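Local coordinates for protein glutathione S-transferase (Cupriavidus metallidurans, PDB 4MK3) that probably transfers glutathione to electrophilic substrates, as its family does, and binds glutathione sulfinic acid in its glutathione site, at residues A[32-36]-A[120-124]; A[35-40]-A[180-184]; A[86-90]-A[113-117]; A[167-171]-A[208-212]. All blocks are in the same frame, centred on the assembly; numbering follows the deposited sequence. Where two conformers were deposited one is given.

Interaction 1 (A[32-36]-A[120-124]). With GSF (L-gamma-glutamyl-3-sulfino-L-alanylglycine), chain E.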
# COMPACT_ATOMS: atom_id res chain seq x y z
N PRO A 32 -9.81 -9.65 1.04
CA PRO A 32 -9.38 -9.44 2.43
C PRO A 32 -9.10 -7.98 2.74
O PRO A 32 -9.25 -7.54 3.88
CB PRO A 32 -8.12 -10.30 2.53
CG PRO A 32 -7.59 -10.39 1.15
CD PRO A 32 -8.80 -10.39 0.26
N TYR A 33 -8.70 -7.21 1.73
CA TYR A 33 -8.53 -5.78 1.90
C TYR A 33 -9.89 -5.12 2.13
O TYR A 33 -10.01 -4.21 2.94
CB TYR A 33 -7.86 -5.15 0.67
CG TYR A 33 -6.56 -5.79 0.21
CD1 TYR A 33 -5.34 -5.40 0.72
CD2 TYR A 33 -6.57 -6.71 -0.81
CE1 TYR A 33 -4.16 -5.98 0.24
CE2 TYR A 33 -5.44 -7.28 -1.29
CZ TYR A 33 -4.24 -6.92 -0.77
OH TYR A 33 -3.10 -7.49 -1.28
N ALA A 34 -10.89 -5.56 1.38
CA ALA A 34 -12.22 -5.04 1.59
C ALA A 34 -12.77 -5.51 2.94
O ALA A 34 -13.49 -4.76 3.61
CB ALA A 34 -13.16 -5.47 0.47
N ARG A 35 -12.38 -6.71 3.38
CA ARG A 35 -12.87 -7.18 4.68
C ARG A 35 -12.34 -6.30 5.80
O ARG A 35 -13.06 -5.98 6.73
CB ARG A 35 -12.50 -8.63 4.96
CG ARG A 35 -13.19 -9.14 6.22
CD ARG A 35 -12.70 -10.49 6.65
NE ARG A 35 -13.55 -11.05 7.70
CZ ARG A 35 -13.41 -12.27 8.17
NH1 ARG A 35 -12.41 -13.04 7.75
NH2 ARG A 35 -14.26 -12.73 9.07
N LYS A 36 -11.08 -5.89 5.68
CA LYS A 36 -10.52 -4.95 6.65
C LYS A 36 -11.37 -3.69 6.78
O LYS A 36 -11.69 -3.24 7.88
CB LYS A 36 -9.07 -4.61 6.27
CG LYS A 36 -8.41 -3.57 7.18
CD LYS A 36 -6.95 -3.28 6.78
CE LYS A 36 -6.89 -2.70 5.39
NZ LYS A 36 -5.54 -2.21 5.01
N ASP A 120 -1.02 -6.20 5.24
CA ASP A 120 -1.36 -5.92 3.85
C ASP A 120 -0.28 -6.51 2.94
O ASP A 120 -0.58 -6.97 1.84
CB ASP A 120 -1.43 -4.40 3.62
CG ASP A 120 -2.74 -3.74 4.12
OD1 ASP A 120 -3.60 -4.41 4.72
OD2 ASP A 120 -2.87 -2.52 3.87
N GLY A 121 0.97 -6.44 3.37
CA GLY A 121 2.06 -7.02 2.59
C GLY A 121 2.00 -8.52 2.47
O GLY A 121 2.34 -9.10 1.41
N LEU A 122 1.60 -9.18 3.54
CA LEU A 122 1.34 -10.62 3.51
C LEU A 122 0.24 -10.88 2.47
O LEU A 122 0.38 -11.76 1.60
CB LEU A 122 0.96 -11.11 4.91
CG LEU A 122 0.74 -12.61 5.06
CD1 LEU A 122 0.77 -13.00 6.53
CD2 LEU A 122 -0.58 -13.09 4.45
N LEU A 123 -0.85 -10.11 2.52
CA LEU A 123 -1.91 -10.23 1.53
C LEU A 123 -1.42 -9.99 0.10
O LEU A 123 -1.83 -10.71 -0.81
CB LEU A 123 -3.06 -9.28 1.85
CG LEU A 123 -3.85 -9.63 3.12
CD1 LEU A 123 -4.92 -8.56 3.36
CD2 LEU A 123 -4.47 -10.98 3.02
N ASP A 124 -0.56 -8.99 -0.10
CA ASP A 124 -0.07 -8.70 -1.45
C ASP A 124 0.62 -9.93 -2.02
O ASP A 124 0.43 -10.28 -3.18
CB ASP A 124 0.92 -7.54 -1.43
CG ASP A 124 0.30 -6.19 -1.07
OD1 ASP A 124 -0.94 -5.99 -1.20
OD2 ASP A 124 1.11 -5.29 -0.71
CB1 GSF E . -5.00 -3.59 -2.81
CG1 GSF E . -6.41 -4.03 -3.17
CD1 GSF E . -6.43 -5.17 -4.17
OE1 GSF E . -5.44 -5.57 -4.76
C1 GSF E . -5.70 -2.05 -0.99
O11 GSF E . -6.95 -1.89 -0.99
O12 GSF E . -5.09 -2.13 0.10
N1 GSF E . -3.57 -1.73 -2.13
CA1 GSF E . -4.96 -2.16 -2.30
N2 GSF E . -7.65 -5.78 -4.38
CA2 GSF E . -7.79 -6.82 -5.34
CB2 GSF E . -8.97 -7.67 -5.00
SG2 GSF E . -8.70 -8.79 -3.67
O1S GSF E . -9.68 -9.88 -3.84
O2S GSF E . -8.87 -8.06 -2.38
C2 GSF E . -8.17 -6.26 -6.69
O2 GSF E . -9.08 -5.43 -6.79
N3 GSF E . -7.48 -6.72 -7.80
CA3 GSF E . -7.85 -6.26 -9.11
C3 GSF E . -6.62 -5.92 -9.97
O31 GSF E . -6.80 -5.72 -11.21
O32 GSF E . -5.48 -5.85 -9.48
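At the glutathione pocket, where the N-terminal domain faces the helical domain, Y33 reaches from helix 32-44 to L123 and D124 on helix 106-134. Its OH donates a hydrogen bond of 2.6 Å to D124 OD1, which accepts on its anti lone pair, with ring and carboxylate planes 30° apart. CG lies beside the backbone N (chi1 -52°), which swings the ring across to helix 106-134, between L123 and the ligand. L123 CD1 makes a CH-pi contact over one face, 4.3 Å from the Y33 ring centroid, while CB1 of the bound glutathione sulfinic acid sits over the centre of the opposite face. Sulfinate O2S comes in at the edge, in the ring plane, 3.1 Å from Y33 CD2. P32 CG packs 3.7 Å from L123 CD2. K36 NZ makes a salt bridge to the D120 carboxylate, hydrogen-bonding at 2.9 Å to D120 OD1 on its syn lone pair. The same ammonium also pairs with E116, and D120 OD2 with R86. Replacing Y33 by alanine would probably leave D124 OD1 without this donor and the glutamyl part of the ligand without the ring beneath it. Such packing of the first helix against the long helix of the all-alpha domain is typical of the GST fold.

Interaction 2 (A[35-40]-A[180-184])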
# COMPACT_ATOMS: atom_id res chain seq x y z
N ARG A 35 -12.38 -6.71 3.38
CA ARG A 35 -12.87 -7.18 4.68
C ARG A 35 -12.34 -6.30 5.80
O ARG A 35 -13.06 -5.98 6.73
CB ARG A 35 -12.50 -8.63 4.96
CG ARG A 35 -13.19 -9.14 6.22
CD ARG A 35 -12.70 -10.49 6.65
NE ARG A 35 -13.55 -11.05 7.70
CZ ARG A 35 -13.41 -12.27 8.17
NH1 ARG A 35 -12.41 -13.04 7.75
NH2 ARG A 35 -14.26 -12.73 9.07
N LYS A 36 -11.08 -5.89 5.68
CA LYS A 36 -10.52 -4.95 6.65
C LYS A 36 -11.37 -3.69 6.78
O LYS A 36 -11.69 -3.24 7.88
CB LYS A 36 -9.07 -4.61 6.27
CG LYS A 36 -8.41 -3.57 7.18
CD LYS A 36 -6.95 -3.28 6.78
CE LYS A 36 -6.89 -2.70 5.39
NZ LYS A 36 -5.54 -2.21 5.01
N VAL A 37 -11.75 -3.11 5.64
CA VAL A 37 -12.59 -1.93 5.64
C VAL A 37 -13.97 -2.21 6.22
O VAL A 37 -14.49 -1.43 7.00
CB VAL A 37 -12.71 -1.36 4.22
CG1 VAL A 37 -13.83 -0.31 4.14
CG2 VAL A 37 -11.37 -0.81 3.75
N ARG A 38 -14.57 -3.32 5.84
CA ARG A 38 -15.87 -3.66 6.36
C ARG A 38 -15.85 -3.88 7.87
O ARG A 38 -16.77 -3.48 8.58
CB ARG A 38 -16.42 -4.88 5.64
CG ARG A 38 -16.60 -4.64 4.16
CD ARG A 38 -17.05 -5.89 3.50
NE ARG A 38 -18.35 -6.29 3.98
CZ ARG A 38 -18.79 -7.53 3.97
NH1 ARG A 38 -17.99 -8.49 3.54
NH2 ARG A 38 -20.01 -7.82 4.41
N VAL A 39 -14.78 -4.49 8.37
CA VAL A 39 -14.64 -4.65 9.82
C VAL A 39 -14.54 -3.29 10.50
O VAL A 39 -15.20 -3.05 11.51
CB VAL A 39 -13.45 -5.56 10.17
CG1 VAL A 39 -13.10 -5.47 11.66
CG2 VAL A 39 -13.75 -7.01 9.75
N VAL A 40 -13.74 -2.38 9.95
CA VAL A 40 -13.64 -1.05 10.50
C VAL A 40 -15.03 -0.40 10.50
O VAL A 40 -15.48 0.13 11.51
CB VAL A 40 -12.64 -0.18 9.71
CG1 VAL A 40 -12.75 1.28 10.14
CG2 VAL A 40 -11.22 -0.71 9.92
N VAL A 180 -7.26 -5.72 13.43
CA VAL A 180 -8.17 -5.92 12.30
C VAL A 180 -7.40 -6.46 11.08
O VAL A 180 -7.80 -7.45 10.47
CB VAL A 180 -8.89 -4.61 11.92
CG1 VAL A 180 -9.76 -4.80 10.70
CG2 VAL A 180 -9.72 -4.10 13.06
N ALA A 181 -6.31 -5.79 10.76
CA ALA A 181 -5.54 -6.10 9.56
C ALA A 181 -4.94 -7.51 9.67
O ALA A 181 -5.02 -8.31 8.73
CB ALA A 181 -4.50 -5.05 9.34
N VAL A 182 -4.34 -7.82 10.81
CA VAL A 182 -3.75 -9.14 11.03
C VAL A 182 -4.82 -10.23 10.99
O VAL A 182 -4.65 -11.25 10.32
CB VAL A 182 -2.95 -9.18 12.35
CG1 VAL A 182 -2.54 -10.61 12.69
CG2 VAL A 182 -1.72 -8.26 12.24
N GLY A 183 -5.96 -9.99 11.62
CA GLY A 183 -7.04 -10.95 11.61
C GLY A 183 -7.54 -11.26 10.22
O GLY A 183 -7.88 -12.40 9.87
N CYS A 184 -7.66 -10.22 9.40
CA CYS A 184 -8.08 -10.39 8.02
C CYS A 184 -7.08 -11.19 7.19
O CYS A 184 -7.47 -12.04 6.35
CB CYS A 184 -8.35 -9.03 7.36
SG CYS A 184 -9.90 -8.25 7.95
O HOH W 1 -10.25 -12.46 5.72
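V39 and V180 meet tip to tip, V39 CG1 lying 3.5 Å from V180 CG1, and this methyl pair closes one end of the contact between helices 32-44 and 177-192. V180 CG1 is anti to its own backbone N (chi1 176°), which sends it across the gap to touch the K36 carbonyl as well as the valine. At the other end C184 does the work. Its sulfur lies against the main chain of the facing helix, with SG 3.5 Å from K36 N, and the R35 side chain runs past the same atom, R35 CD being 3.8 Å from C184 SG. On the flank, A181 CB touches K36 CD at 4.0 Å. With so small a residue facing K36 the backbones come close: the CA atoms of K36 and A181 are 5.9 Å apart.

Further out, the extended R35 chain carries its guanidinium to a water that lies in its plane at the edge. This water accepts from R35 NH1 at 3.0 Å and donates to C184 O at 2.9 Å, tying the two helices together where no direct hydrogen bond joins them. T221 OG1 and the F218 carbonyl take R35 NE and R35 NH2, so that all three guanidinium nitrogens have partners. F218 and S217 also pack on V39. The segment axes pass 9.3 Å apart at 134°, and the whole contact is buried, a largely apolar seam, bridged by one water at its R35 end, between the thioredoxin-like and helical domains of the GST fold.

Interaction 3 (A[86-90]-A[113-117])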
# COMPACT_ATOMS: atom_id res chain seq x y z
N ARG A 86 -6.19 1.20 3.00
CA ARG A 86 -5.60 1.92 4.12
C ARG A 86 -6.15 3.32 4.25
O ARG A 86 -6.39 3.82 5.36
CB ARG A 86 -4.10 2.04 3.96
CG ARG A 86 -3.41 0.77 3.85
CD ARG A 86 -1.93 1.04 4.11
NE ARG A 86 -1.14 -0.03 3.62
CZ ARG A 86 0.18 0.04 3.53
NH1 ARG A 86 0.82 1.14 3.90
NH2 ARG A 86 0.85 -1.03 3.09
N VAL A 87 -6.37 3.96 3.10
CA VAL A 87 -6.91 5.31 3.09
C VAL A 87 -8.36 5.31 3.56
O VAL A 87 -8.80 6.18 4.31
CB VAL A 87 -6.80 5.91 1.66
CG1 VAL A 87 -7.39 7.31 1.60
CG2 VAL A 87 -5.35 5.94 1.23
N ILE A 88 -9.12 4.31 3.12
CA ILE A 88 -10.51 4.18 3.54
C ILE A 88 -10.60 3.90 5.04
O ILE A 88 -11.41 4.50 5.75
CB ILE A 88 -11.20 3.06 2.76
CG1 ILE A 88 -11.22 3.38 1.26
CG2 ILE A 88 -12.61 2.85 3.30
CD1 ILE A 88 -11.56 2.15 0.41
N ALA A 89 -9.76 3.00 5.53
CA ALA A 89 -9.77 2.68 6.96
C ALA A 89 -9.46 3.90 7.83
O ALA A 89 -10.14 4.16 8.82
CB ALA A 89 -8.80 1.54 7.27
N GLU A 90 -8.41 4.64 7.46
CA GLU A 90 -8.02 5.85 8.19
C GLU A 90 -9.13 6.90 8.21
O GLU A 90 -9.40 7.52 9.23
CB GLU A 90 -6.73 6.41 7.57
CG GLU A 90 -6.29 7.78 8.07
CD GLU A 90 -5.11 8.33 7.30
OE1 GLU A 90 -4.99 8.04 6.07
OE2 GLU A 90 -4.30 9.05 7.91
N ARG A 113 0.15 1.54 12.15
CA ARG A 113 0.21 1.57 10.70
C ARG A 113 1.27 0.62 10.14
O ARG A 113 1.10 0.07 9.04
CB ARG A 113 0.46 3.00 10.21
CG ARG A 113 -0.61 4.04 10.54
CD ARG A 113 -2.04 3.55 10.59
NE ARG A 113 -2.66 3.18 9.32
CZ ARG A 113 -3.25 4.03 8.48
NH1 ARG A 113 -3.25 5.33 8.72
NH2 ARG A 113 -3.84 3.56 7.38
N CYS A 114 2.34 0.38 10.88
CA CYS A 114 3.33 -0.59 10.43
C CYS A 114 2.76 -2.02 10.51
O CYS A 114 2.95 -2.82 9.60
CB CYS A 114 4.62 -0.42 11.22
SG CYS A 114 5.92 -1.54 10.67
N TRP A 115 2.02 -2.33 11.57
CA TRP A 115 1.30 -3.58 11.64
C TRP A 115 0.38 -3.75 10.44
O TRP A 115 0.30 -4.83 9.85
CB TRP A 115 0.47 -3.67 12.91
CG TRP A 115 1.19 -4.22 14.11
CD1 TRP A 115 1.64 -3.54 15.21
CD2 TRP A 115 1.49 -5.60 14.33
NE1 TRP A 115 2.23 -4.42 16.09
CE2 TRP A 115 2.14 -5.68 15.58
CE3 TRP A 115 1.28 -6.77 13.60
CZ2 TRP A 115 2.57 -6.90 16.11
CZ3 TRP A 115 1.70 -7.98 14.15
CH2 TRP A 115 2.35 -8.03 15.39
N GLU A 116 -0.35 -2.70 10.08
CA GLU A 116 -1.25 -2.77 8.94
C GLU A 116 -0.46 -3.04 7.65
O GLU A 116 -0.87 -3.84 6.82
CB GLU A 116 -2.07 -1.50 8.81
CG GLU A 116 -3.01 -1.52 7.59
CD GLU A 116 -3.74 -0.21 7.35
OE1 GLU A 116 -3.20 0.87 7.70
OE2 GLU A 116 -4.87 -0.23 6.82
N ALA A 117 0.67 -2.38 7.50
CA ALA A 117 1.52 -2.60 6.32
C ALA A 117 2.04 -4.03 6.27
O ALA A 117 2.17 -4.62 5.18
CB ALA A 117 2.64 -1.60 6.29
O HOH W 2 -4.18 5.85 5.30
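E116 OE1, packed beside the R86 chain of the facing helix, is gripped by two nitrogens of one arginine: R113 NE donates to it at 2.9 Å and R113 NH2 at 2.8 Å, both almost in the guanidinium plane. This side-on salt bridge lies within helix 106-134, facing helix 85-94 across the domain interface of the GST fold, at the dimer interface. R113 gets there by folding back on itself, with chi2 at -33°, well off a staggered value. The outer edge of its guanidinium then faces helix 85-94, where R113 NH2 makes a weak hydrogen bond to R86 O at 3.3 Å. E90 completes the network: its OE2 makes a long salt bridge to R113 NH1 at 3.9 Å, the two planes 75° apart, and a water links E90 OE1 to R113 NH2. E90 OE2 also pairs with R109 of the second subunit.

The aliphatic part of R86 runs across the E116 carboxylate, R86 CG lying 3.5 Å from E116 OE2, an oxygen that also takes K36 as a salt-bridge partner. Beyond it R86 NE forms a salt bridge with D120 and NH1 one with D84 of the second subunit. One face of that guanidinium rests on helix 106-134, with R86 NH2 3.7 Å from A117 CA.

Interaction 4 (A[167-171]-A[208-212])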
# COMPACT_ATOMS: atom_id res chain seq x y z
N LYS A 167 1.54 -10.46 24.24
CA LYS A 167 0.55 -9.40 24.44
C LYS A 167 -0.87 -9.86 24.12
O LYS A 167 -1.09 -10.79 23.37
CB LYS A 167 0.90 -8.19 23.57
CG LYS A 167 2.14 -7.44 23.99
CD LYS A 167 2.49 -6.33 23.00
CE LYS A 167 3.13 -6.88 21.71
NZ LYS A 167 3.57 -5.79 20.77
N THR A 168 -1.84 -9.17 24.70
CA THR A 168 -3.26 -9.40 24.45
C THR A 168 -3.66 -9.06 23.04
O THR A 168 -4.32 -9.87 22.35
CB THR A 168 -4.09 -8.60 25.49
OG1 THR A 168 -3.81 -9.10 26.80
CG2 THR A 168 -5.60 -8.70 25.21
N TRP A 169 -3.26 -7.88 22.59
CA TRP A 169 -3.47 -7.42 21.23
C TRP A 169 -2.13 -6.96 20.66
O TRP A 169 -1.13 -6.86 21.36
CB TRP A 169 -4.47 -6.26 21.19
CG TRP A 169 -5.88 -6.60 21.61
CD1 TRP A 169 -6.53 -6.16 22.72
CD2 TRP A 169 -6.82 -7.42 20.90
NE1 TRP A 169 -7.81 -6.64 22.75
CE2 TRP A 169 -8.02 -7.41 21.64
CE3 TRP A 169 -6.77 -8.15 19.71
CZ2 TRP A 169 -9.17 -8.10 21.21
CZ3 TRP A 169 -7.91 -8.83 19.28
CH2 TRP A 169 -9.09 -8.80 20.05
N CYS A 170 -2.11 -6.70 19.36
CA CYS A 170 -0.85 -6.39 18.69
C CYS A 170 -0.04 -5.30 19.35
O CYS A 170 1.20 -5.41 19.42
CB CYS A 170 -1.10 -6.01 17.23
SG CYS A 170 -1.52 -7.40 16.16
N THR A 171 -0.69 -4.25 19.83
CA THR A 171 -0.01 -3.14 20.48
C THR A 171 -0.16 -3.12 21.99
O THR A 171 0.20 -2.14 22.62
CB THR A 171 -0.42 -1.77 19.92
OG1 THR A 171 -1.80 -1.50 20.23
CG2 THR A 171 -0.21 -1.76 18.41
N PHE A 208 -4.76 -15.53 19.25
CA PHE A 208 -5.24 -14.24 18.74
C PHE A 208 -6.41 -14.44 17.82
O PHE A 208 -7.43 -13.77 17.96
CB PHE A 208 -4.07 -13.54 18.03
CG PHE A 208 -4.49 -12.38 17.16
CD1 PHE A 208 -4.84 -12.57 15.84
CD2 PHE A 208 -4.49 -11.10 17.67
CE1 PHE A 208 -5.19 -11.52 15.04
CE2 PHE A 208 -4.88 -10.03 16.86
CZ PHE A 208 -5.23 -10.25 15.57
N GLN A 209 -6.29 -15.36 16.87
CA GLN A 209 -7.33 -15.49 15.85
C GLN A 209 -8.61 -16.06 16.44
O GLN A 209 -9.72 -15.67 16.05
CB GLN A 209 -6.84 -16.35 14.68
CG GLN A 209 -7.74 -16.22 13.45
CD GLN A 209 -7.65 -14.86 12.78
OE1 GLN A 209 -6.78 -14.06 13.08
NE2 GLN A 209 -8.57 -14.59 11.88
N GLU A 210 -8.47 -16.97 17.40
CA GLU A 210 -9.63 -17.55 18.06
C GLU A 210 -10.45 -16.48 18.76
O GLU A 210 -11.68 -16.52 18.78
CB GLU A 210 -9.19 -18.62 19.05
CG GLU A 210 -8.73 -19.91 18.37
CD GLU A 210 -8.51 -21.04 19.36
OE1 GLU A 210 -8.13 -22.15 18.91
OE2 GLU A 210 -8.71 -20.83 20.57
N LYS A 211 -9.76 -15.49 19.31
CA LYS A 211 -10.44 -14.38 19.98
C LYS A 211 -11.06 -13.41 18.97
O LYS A 211 -12.23 -13.02 19.09
CB LYS A 211 -9.43 -13.65 20.85
CG LYS A 211 -9.99 -12.48 21.58
CD LYS A 211 -9.01 -12.01 22.65
CE LYS A 211 -7.70 -11.52 22.05
NZ LYS A 211 -6.96 -10.76 23.09
N ILE A 212 -10.29 -13.00 17.98
CA ILE A 212 -10.77 -11.95 17.11
C ILE A 212 -11.96 -12.44 16.29
O ILE A 212 -12.87 -11.65 15.98
CB ILE A 212 -9.64 -11.38 16.23
CG1 ILE A 212 -9.98 -9.93 15.83
CG2 ILE A 212 -9.37 -12.28 15.05
CD1 ILE A 212 -8.85 -9.26 15.10
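K211 crosses to W169 from the end of helix 203-212 and can be followed from CB to its tip over the indole. CB sends CG anti to the backbone N (chi1 180°), out toward the loop 167-171, where K211 CG comes 4.1 Å from W169 CH2. CD passes the same corner of the ring. CE settles over the face in a CH-pi contact, K211 CE lying 3.7 Å from W169 CH2. The chain bends at chi3, and NZ ends above the middle of the six-membered ring, 3.9 Å from its centroid and 13° off the ring normal, in a cation-pi contact. From there K211 NZ donates a hydrogen bond of 2.9 Å to T168 O, approaching from above the carbonyl plane (48° out of it). Ring face and carbonyl together hold the ammonium over the ring.

The indole meets its other partners differently. F208 CE2 comes to its edge, in plane, 3.9 Å from W169 CE3, and I212 CG1 lies 4.2 Å from W169 CZ3. C170 adds a sulfur-aromatic contact, oblique to the F208 ring, with C170 SG 5.2 Å from the ring centroid. With an alanine in place of W169, the K211 ammonium would probably lose its aromatic seat and F208 CE2 would be left facing a gap. Around this pair, Y175 stacks edge-to-face with W169, D179 at the start of helix 177-192 accepts from C170 N, and W115 of helix 106-134 packs on C170, so the loop after helix 143-164 is wedged among helices 106-134, 177-192 and 203-212.

Interactions 1, 2 and 3 form one cluster, with centres 8 to 10 Å apart, and K36 runs through it: it belongs to both interactions 1 and 2, and K36 NZ forms a salt bridge with E116 OE2 of interaction 3 at 2.8 Å. Interactions 1 and 2 share helix 32-44; interactions 1 and 3 share helix 106-134. All three join the N-terminal to the helical domain. Along the chain, interaction 3 falls between the two segments of interaction 1, while the segments of interactions 2 and 4 alternate. Interaction 4 lies wholly in the helical domain, its centre about 13 Å from that of interaction 2, where F208 packs on V182. Packing thus runs from the glutathione site through the domain seam out to the periphery of the helical domain.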